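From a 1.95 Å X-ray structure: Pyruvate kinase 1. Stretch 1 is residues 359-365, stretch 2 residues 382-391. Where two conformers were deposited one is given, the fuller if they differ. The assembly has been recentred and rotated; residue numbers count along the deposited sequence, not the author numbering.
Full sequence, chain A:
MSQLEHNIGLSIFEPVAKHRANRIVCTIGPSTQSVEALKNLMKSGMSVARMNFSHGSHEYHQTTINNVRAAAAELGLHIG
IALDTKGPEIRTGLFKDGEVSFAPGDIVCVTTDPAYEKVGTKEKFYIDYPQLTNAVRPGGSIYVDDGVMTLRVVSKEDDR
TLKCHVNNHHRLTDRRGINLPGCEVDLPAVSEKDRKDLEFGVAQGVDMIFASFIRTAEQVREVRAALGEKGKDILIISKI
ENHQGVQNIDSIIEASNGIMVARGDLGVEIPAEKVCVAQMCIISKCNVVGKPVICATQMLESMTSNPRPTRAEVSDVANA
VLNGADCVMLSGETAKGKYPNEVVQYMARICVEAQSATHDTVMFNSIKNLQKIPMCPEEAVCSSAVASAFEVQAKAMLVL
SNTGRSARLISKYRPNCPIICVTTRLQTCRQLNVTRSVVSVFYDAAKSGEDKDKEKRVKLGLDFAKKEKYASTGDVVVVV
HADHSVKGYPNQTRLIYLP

Stretch 1 (359-365) HDTVMFN
Stretch 2 (382-391) CSSAVASAFE

The contact between residues 359-365 and 382-391 is a small, essentially apolar packing of two phenylalanines, burying 286 Å² in total and containing no hydrogen bond across the stretches. Stretch 2 is helical throughout (phi/psi near -64/-40), with i to i+4 bonds such as Ala387 N to Ser383 O (3.0 Å) and Phe390 N to Val386 O (3.1 Å). Stretch 1 enters from an extended His359 (-64/123), passes through Asp360 (-36/-59) and Thr361 (-115/-4), and is helical from Val362 to Asn365; Asn365 N donates to Thr361 O at 3.0 Å. In register, Thr361 CA lies 7.8 Å from Phe390 CA and Phe364 CA 8.1 Å from Ala387 CA, so residue numbers rise along stretch 1 as those of their nearest partners in stretch 2 fall.

Phe364 (chi1 174°, t; chi2 72°) points toward the helix and acts as a knob among Ser383, Val386, Ala387 and Phe390. Its CD1 lies 3.6 Å from Val386 CG1 (chi1 171°, t), and its CZ is 3.7 Å from Ala387 CB. At this end of the ring, Phe364 CE1 approaches Ser383 O at 3.4 Å, with the oxygen at the ring edge; this oxygen already accepts from Ala387 N.

Phe390 (chi1 -76°, m; chi2 -61°) reaches back from the helix. Thr361 (chi1 54°, p) places CG2 over one face of its ring, 3.9 Å from the Phe390 ring centroid and 15° off the normal, a CH-pi contact. Asp360 O comes within 3.3 Å of Phe390 CZ, and Asp360 CB within 4.0 Å of Phe390 CE1. The rings of Phe364 and Phe390 meet obliquely, centroids 5.9 Å apart and planes at 59°; Phe364 CB, 3.9 Å from Phe390 CE2, adds to their packing.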

ATOM      1  N   HIS A 359       7.947   0.542  14.727  1.00 23.46           N
ATOM      2  CA  HIS A 359       7.310  -0.578  14.056  1.00 25.28           C
ATOM      3  C   HIS A 359       8.343  -1.535  13.468  1.00 27.48           C
ATOM      4  O   HIS A 359       9.174  -1.139  12.698  1.00 30.57           O
ATOM      5  CB  HIS A 359       6.305  -0.105  13.014  1.00 28.80           C
ATOM      6  CG  HIS A 359       5.540  -1.235  12.368  1.00 31.78           C
ATOM      7  ND1 HIS A 359       4.202  -1.257  12.289  1.00 40.37           N
ATOM      8  CD2 HIS A 359       5.988  -2.413  11.746  1.00 37.91           C
ATOM      9  CE1 HIS A 359       3.800  -2.412  11.695  1.00 36.17           C
ATOM     10  NE2 HIS A 359       4.890  -3.119  11.381  1.00 43.94           N
ATOM     11  N   ASP A 360       8.283  -2.810  13.860  1.00 30.70           N
ATOM     12  CA  ASP A 360       9.299  -3.817  13.458  1.00 33.68           C
ATOM     13  C   ASP A 360       9.826  -3.620  12.023  1.00 27.07           C
ATOM     14  O   ASP A 360      11.025  -3.568  11.801  1.00 31.67           O
ATOM     15  CB  ASP A 360       8.700  -5.231  13.569  1.00 36.39           C
ATOM     16  CG  ASP A 360       8.975  -5.879  14.910  1.00 49.63           C
ATOM     17  OD1 ASP A 360       8.373  -6.936  15.192  1.00 61.06           O
ATOM     18  OD2 ASP A 360       9.770  -5.323  15.690  1.00 45.50           O
ATOM     19  N   THR A 361       8.915  -3.662  11.053  1.00 18.47           N
ATOM     20  CA  THR A 361       9.262  -4.045   9.684  1.00 21.24           C
ATOM     21  C   THR A 361       9.076  -2.884   8.721  1.00 21.96           C
ATOM     22  O   THR A 361       9.491  -2.963   7.571  1.00 19.92           O
ATOM     23  CB  THR A 361       8.388  -5.208   9.204  1.00 25.20           C
ATOM     24  OG1 THR A 361       7.031  -4.841   9.379  1.00 25.09           O
ATOM     25  CG2 THR A 361       8.656  -6.469  10.066  1.00 26.24           C
ATOM     26  N   VAL A 362       8.570  -1.759   9.216  1.00 23.72           N
ATOM     27  CA  VAL A 362       8.347  -0.594   8.347  1.00 23.97           C
ATOM     28  C   VAL A 362       9.604  -0.020   7.733  1.00 20.69           C
ATOM     29  O   VAL A 362       9.632   0.212   6.519  1.00 17.72           O
ATOM     30  CB  VAL A 362       7.526   0.519   9.026  1.00 31.03           C
ATOM     31  CG1 VAL A 362       7.586   1.805   8.193  1.00 32.21           C
ATOM     32  CG2 VAL A 362       6.074   0.068   9.175  1.00 34.20           C
ATOM     33  N   MET A 363      10.673   0.153   8.537  1.00 19.98           N
ATOM     34  CA  MET A 363      11.931   0.638   7.988  1.00 20.13           C
ATOM     35  C   MET A 363      12.485  -0.362   6.990  1.00 19.04           C
ATOM     36  O   MET A 363      12.941   0.021   5.908  1.00 17.23           O
ATOM     37  CB  MET A 363      12.988   0.927   9.085  1.00 23.14           C
ATOM     38  CG  MET A 363      12.818   2.269   9.789  1.00 33.19           C
ATOM     39  SD  MET A 363      13.500   3.596   8.788  1.00 40.17           S
ATOM     40  CE  MET A 363      15.158   3.752   9.484  1.00 41.57           C
ATOM     41  N   PHE A 364      12.511  -1.641   7.379  1.00 16.70           N
ATOM     42  CA  PHE A 364      13.008  -2.672   6.478  1.00 16.36           C
ATOM     43  C   PHE A 364      12.378  -2.555   5.098  1.00 16.00           C
ATOM     44  O   PHE A 364      13.084  -2.523   4.052  1.00 14.24           O
ATOM     45  CB  PHE A 364      12.762  -4.084   7.066  1.00 16.67           C
ATOM     46  CG  PHE A 364      13.128  -5.214   6.114  1.00 18.10           C
ATOM     47  CD1 PHE A 364      14.455  -5.493   5.830  1.00 17.36           C
ATOM     48  CD2 PHE A 364      12.130  -5.882   5.380  1.00 20.43           C
ATOM     49  CE1 PHE A 364      14.814  -6.503   4.923  1.00 17.18           C
ATOM     50  CE2 PHE A 364      12.485  -6.867   4.421  1.00 21.48           C
ATOM     51  CZ  PHE A 364      13.826  -7.210   4.245  1.00 20.93           C
ATOM     52  N   ASN A 365      11.057  -2.580   5.072  1.00 16.95           N
ATOM     53  CA  ASN A 365      10.320  -2.551   3.797  1.00 18.78           C
ATOM     54  C   ASN A 365      10.531  -1.252   3.017  1.00 17.37           C
ATOM     55  O   ASN A 365      10.719  -1.277   1.783  1.00 17.81           O
ATOM     56  CB  ASN A 365       8.828  -2.791   4.048  1.00 20.55           C
ATOM     57  CG  ASN A 365       8.524  -4.262   4.322  1.00 25.81           C
ATOM     58  OD1 ASN A 365       9.090  -5.140   3.685  1.00 24.93           O
ATOM     59  ND2 ASN A 365       7.790  -4.522   5.382  1.00 24.93           N
ATOM     60  N   CYS A 382      22.248  -9.982   2.327  1.00 16.04           N
ATOM     61  CA  CYS A 382      22.046  -9.304   3.595  1.00 16.27           C
ATOM     62  C   CYS A 382      20.596  -8.893   3.821  1.00 16.38           C
ATOM     63  O   CYS A 382      20.055  -9.029   4.944  1.00 16.66           O
ATOM     64  CB  CYS A 382      23.030  -8.126   3.766  1.00 17.93           C
ATOM     65  SG  CYS A 382      24.767  -8.707   3.932  1.00 21.28           S
ATOM     66  N   SER A 383      19.954  -8.380   2.788  1.00 17.27           N
ATOM     67  CA  SER A 383      18.564  -7.971   2.931  1.00 16.41           C
ATOM     68  C   SER A 383      17.616  -9.162   3.128  1.00 16.21           C
ATOM     69  O   SER A 383      16.733  -9.117   3.994  1.00 15.55           O
ATOM     70  CB  SER A 383      18.112  -7.103   1.756  1.00 17.83           C
ATOM     71  OG  SER A 383      17.959  -7.859   0.590  1.00 19.26           O
ATOM     72  N   SER A 384      17.889 -10.288   2.466  1.00 16.16           N
ATOM     73  CA  SER A 384      17.057 -11.463   2.663  0.62 17.48           C
ATOM     74  C   SER A 384      17.354 -12.157   3.996  1.00 15.98           C
ATOM     75  O   SER A 384      16.482 -12.785   4.580  1.00 17.18           O
ATOM     76  CB  SER A 384      17.198 -12.436   1.486  0.62 20.11           C
ATOM     77  OG  SER A 384      16.531 -11.921   0.338  0.62 20.62           O
ATOM     78  N   ALA A 385      18.597 -12.024   4.484  1.00 15.82           N
ATOM     79  CA  ALA A 385      18.936 -12.510   5.842  1.00 14.64           C
ATOM     80  C   ALA A 385      18.092 -11.781   6.886  1.00 16.05           C
ATOM     81  O   ALA A 385      17.549 -12.407   7.798  1.00 14.90           O
ATOM     82  CB  ALA A 385      20.416 -12.327   6.142  1.00 14.73           C
ATOM     83  N   VAL A 386      17.989 -10.455   6.763  1.00 13.62           N
ATOM     84  CA  VAL A 386      17.160  -9.684   7.700  1.00 13.02           C
ATOM     85  C   VAL A 386      15.681 -10.084   7.585  1.00 13.01           C
ATOM     86  O   VAL A 386      14.990 -10.248   8.596  1.00 12.90           O
ATOM     87  CB  VAL A 386      17.324  -8.141   7.507  1.00 12.96           C
ATOM     88  CG1 VAL A 386      16.282  -7.381   8.345  1.00 13.17           C
ATOM     89  CG2 VAL A 386      18.721  -7.706   7.914  1.00 12.23           C
ATOM     90  N   ALA A 387      15.199 -10.246   6.356  1.00 13.82           N
ATOM     91  CA  ALA A 387      13.845 -10.740   6.164  1.00 15.17           C
ATOM     92  C   ALA A 387      13.612 -12.064   6.906  1.00 15.05           C
ATOM     93  O   ALA A 387      12.569 -12.240   7.573  1.00 15.24           O
ATOM     94  CB  ALA A 387      13.500 -10.866   4.670  1.00 13.95           C
ATOM     95  N   SER A 388      14.537 -13.010   6.747  1.00 13.47           N
ATOM     96  CA  SER A 388      14.386 -14.307   7.396  0.50 13.70           C
ATOM     97  C   SER A 388      14.393 -14.187   8.923  1.00 14.14           C
ATOM     98  O   SER A 388      13.651 -14.895   9.595  1.00 14.63           O
ATOM     99  CB  SER A 388      15.430 -15.334   6.897  0.50 13.27           C
ATOM    100  OG  SER A 388      16.758 -14.977   7.256  0.50 12.58           O
ATOM    101  N   ALA A 389      15.160 -13.221   9.458  1.00 14.06           N
ATOM    102  CA  ALA A 389      15.165 -12.951  10.911  1.00 15.00           C
ATOM    103  C   ALA A 389      13.790 -12.509  11.404  1.00 15.54           C
ATOM    104  O   ALA A 389      13.301 -12.960  12.461  1.00 15.79           O
ATOM    105  CB  ALA A 389      16.220 -11.892  11.251  1.00 15.39           C
ATOM    106  N   PHE A 390      13.152 -11.622  10.658  1.00 14.63           N
ATOM    107  CA  PHE A 390      11.785 -11.263  10.996  1.00 15.45           C
ATOM    108  C   PHE A 390      10.864 -12.482  10.902  1.00 17.32           C
ATOM    109  O   PHE A 390      10.009 -12.668  11.762  1.00 18.86           O
ATOM    110  CB  PHE A 390      11.279 -10.124  10.093  1.00 14.32           C
ATOM    111  CG  PHE A 390      11.836  -8.774  10.458  1.00 14.63           C
ATOM    112  CD1 PHE A 390      11.582  -8.214  11.733  1.00 15.37           C
ATOM    113  CD2 PHE A 390      12.596  -8.056   9.552  1.00 16.36           C
ATOM    114  CE1 PHE A 390      11.993  -6.904  12.027  1.00 15.52           C
ATOM    115  CE2 PHE A 390      13.091  -6.781   9.880  1.00 16.63           C
ATOM    116  CZ  PHE A 390      12.790  -6.215  11.122  1.00 16.88           C
ATOM    117  N   GLU A 391      10.966 -13.265   9.814  1.00 13.97           N
ATOM    118  CA  GLU A 391       9.996 -14.384   9.624  1.00 17.91           C
ATOM    119  C   GLU A 391      10.080 -15.410  10.754  1.00 15.80           C
ATOM    120  O   GLU A 391       9.067 -16.015  11.127  1.00 16.64           O
ATOM    121  CB  GLU A 391      10.189 -15.116   8.297  1.00 19.02           C
ATOM    122  CG  GLU A 391      10.373 -14.232   7.084  1.00 26.06           C
ATOM    123  CD  GLU A 391       9.120 -13.511   6.685  1.00 36.32           C
ATOM    124  OE1 GLU A 391       9.096 -12.968   5.553  1.00 45.66           O
ATOM    125  OE2 GLU A 391       8.156 -13.471   7.496  1.00 38.48           O
TER